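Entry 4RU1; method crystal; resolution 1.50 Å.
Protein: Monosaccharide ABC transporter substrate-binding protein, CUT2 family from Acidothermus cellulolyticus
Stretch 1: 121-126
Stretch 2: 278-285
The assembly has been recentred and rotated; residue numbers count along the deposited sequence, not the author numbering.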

# COMPACT_ATOMS: atom_id res chain seq x y z
N MET A 121 -4.62 16.58 4.01
CA MET A 121 -3.63 15.78 4.72
C MET A 121 -3.34 14.50 3.91
O MET A 121 -4.11 14.14 2.99
CB MET A 121 -4.18 15.35 6.03
CG MET A 121 -4.46 16.36 7.12
SD MET A 121 -5.21 15.81 8.65
CE MET A 121 -6.95 16.38 8.45
N TYR A 122 -2.29 13.79 4.25
CA TYR A 122 -1.98 12.53 3.62
C TYR A 122 -1.39 11.60 4.62
O TYR A 122 -0.55 12.04 5.42
CB TYR A 122 -0.93 12.66 2.53
CG TYR A 122 -0.64 11.39 1.72
CD1 TYR A 122 -1.32 11.03 0.58
CD2 TYR A 122 0.39 10.54 2.12
CE1 TYR A 122 -1.05 9.84 -0.10
CE2 TYR A 122 0.67 9.31 1.45
CZ TYR A 122 -0.06 9.01 0.30
OH TYR A 122 0.23 7.90 -0.44
N PHE A 123 -1.79 10.33 4.62
CA PHE A 123 -1.24 9.24 5.51
C PHE A 123 -0.73 8.07 4.68
O PHE A 123 -1.50 7.47 3.90
CB PHE A 123 -2.34 8.74 6.49
CG PHE A 123 -2.85 9.84 7.39
CD1 PHE A 123 -3.83 10.67 6.94
CD2 PHE A 123 -2.19 10.16 8.58
CE1 PHE A 123 -4.24 11.75 7.72
CE2 PHE A 123 -2.60 11.23 9.36
CZ PHE A 123 -3.63 12.01 8.91
N GLY A 124 0.56 7.79 4.82
CA GLY A 124 1.17 6.61 4.23
C GLY A 124 2.63 6.66 4.31
O GLY A 124 3.22 7.50 5.01
N GLN A 125 3.27 5.84 3.50
CA GLN A 125 4.73 5.85 3.49
C GLN A 125 5.25 6.40 2.18
O GLN A 125 4.57 6.32 1.12
CB GLN A 125 5.28 4.47 3.87
CG GLN A 125 5.92 3.61 2.84
CD GLN A 125 6.05 2.16 3.22
OE1 GLN A 125 6.18 1.85 4.40
NE2 GLN A 125 6.01 1.29 2.25
N ASP A 126 6.44 6.98 2.25
CA ASP A 126 7.02 7.58 1.11
C ASP A 126 7.65 6.43 0.36
O ASP A 126 8.60 5.80 0.85
CB ASP A 126 8.10 8.62 1.55
CG ASP A 126 8.77 9.31 0.33
OD1 ASP A 126 9.00 8.68 -0.71
OD2 ASP A 126 9.14 10.49 0.43
N GLU A 278 2.51 18.61 5.08
CA GLU A 278 3.26 17.49 4.55
C GLU A 278 2.63 16.19 5.05
O GLU A 278 1.83 16.19 6.01
CB GLU A 278 4.78 17.58 4.83
CG GLU A 278 5.37 18.88 4.22
CD GLU A 278 6.88 18.95 4.09
OE1 GLU A 278 7.57 17.98 4.49
OE2 GLU A 278 7.36 20.01 3.58
N ALA A 279 3.01 15.11 4.39
CA ALA A 279 2.46 13.81 4.73
C ALA A 279 2.82 13.42 6.15
O ALA A 279 3.88 13.77 6.69
CB ALA A 279 2.93 12.72 3.73
N VAL A 280 1.91 12.70 6.78
CA VAL A 280 2.13 11.94 8.02
C VAL A 280 2.55 10.51 7.69
O VAL A 280 1.82 9.76 7.05
CB VAL A 280 0.89 11.89 8.86
CG1 VAL A 280 1.09 11.05 10.12
CG2 VAL A 280 0.51 13.33 9.20
N LYS A 281 3.73 10.11 8.19
CA LYS A 281 4.38 8.90 7.80
C LYS A 281 3.89 7.74 8.65
O LYS A 281 3.68 7.90 9.86
CB LYS A 281 5.86 9.00 8.06
CG LYS A 281 6.60 10.03 7.28
CD LYS A 281 8.10 9.87 7.59
CE LYS A 281 8.87 11.06 7.09
NZ LYS A 281 8.61 12.27 7.91
N THR A 282 3.61 6.61 7.99
CA THR A 282 3.18 5.38 8.68
C THR A 282 4.22 4.29 8.47
O THR A 282 4.02 3.12 8.86
CB THR A 282 1.76 4.95 8.16
OG1 THR A 282 1.92 4.72 6.74
CG2 THR A 282 0.75 6.02 8.37
N GLY A 283 5.30 4.64 7.75
CA GLY A 283 6.43 3.67 7.43
C GLY A 283 7.42 4.47 6.65
O GLY A 283 7.23 5.68 6.52
N PRO A 284 8.47 3.87 6.12
CA PRO A 284 8.70 2.43 6.14
C PRO A 284 9.36 1.99 7.44
O PRO A 284 10.09 2.76 8.04
CB PRO A 284 9.67 2.21 4.99
CG PRO A 284 10.44 3.48 4.92
CD PRO A 284 9.45 4.56 5.31
N PHE A 285 9.16 0.70 7.76
CA PHE A 285 9.90 0.04 8.81
C PHE A 285 10.17 -1.40 8.40
O PHE A 285 9.23 -2.13 8.05
CB PHE A 285 9.14 0.08 10.14
CG PHE A 285 9.92 -0.57 11.29
CD1 PHE A 285 11.03 0.04 11.81
CD2 PHE A 285 9.47 -1.76 11.87
CE1 PHE A 285 11.73 -0.56 12.87
CE2 PHE A 285 10.11 -2.34 12.93
CZ PHE A 285 11.27 -1.76 13.41
O HOH W 1 -0.79 15.58 6.32
O HOH W 2 7.67 7.62 4.67

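Stretch 2 runs alongside stretch 1 in nearly the same direction; the end-to-end vectors of the touching parts differ by 18°. The two segments are far apart in sequence but belong to one chain.

Glu 278 makes no direct contact, and its CA-to-CB bond points away from stretch 1. Its backbone still takes part through water 1. Water 1 donates to Glu 278 O at 2.7 Å and accepts from Tyr 122 N at 3.1 Å, so it links the two backbones just before the direct pairing begins.

Ala 279 lies beside Tyr 122. Ala 279 CB is 3.7 Å from Tyr 122 CD2, an apolar contact made obliquely to the ring. Ala 279 CA also approaches Tyr 122 O at 3.6 Å, a CA-H...O contact.

Val 280 is the centre of the pairing. It forms a parallel bridge with Phe 123, with the CA atoms of Val 280 and Phe 123 5.0 Å apart. As in any parallel bridge, the one residue bonds to both neighbours of its partner. Val 280 N donates to Tyr 122 O at 2.9 Å, and Gly 124 N donates to Val 280 O at 3.2 Å. Both bonds are close to straight. Phe 123 CA adds a CA-H...O contact to Val 280 O at 3.5 Å. The side chains of Val 280 and Phe 123 lie on the same face of the sheet, and Val 280 CB packs 3.5 Å from Phe 123 CD2.

Lys 281 points to the other face and is exposed. Its contribution is mainly from the backbone: Lys 281 CA lies 3.3 Å from Gly 124 O in a CA-H...O contact.

Thr 282 N donates to the same oxygen, Gly 124 O, at 3.1 Å. This is the last direct hydrogen bond between the stretches. Thr 282 OG1 is 3.7 Å from Gln 125 N and is hydrogen-bonded elsewhere in the structure.

Gly 283 leaves room for the Gln 125 side chain. A CB built at Gly 283 in ideal geometry would fall 2.3 Å from Gln 125 OE1, a clash. Gly 283 O lies 3.5 Å from Gln 125 CB. Gly 283 O also accepts from water 2 at 2.7 Å, and that water accepts from Asp 126 N at 2.8 Å. A second water thus joins the backbones beyond the direct bonds.

Pro 284 follows a cis peptide bond. Pro 284 CA is 3.1 Å from Gln 125 OE1, a close approach. Phe 285 makes no contact; its side-chain end leads away from stretch 1.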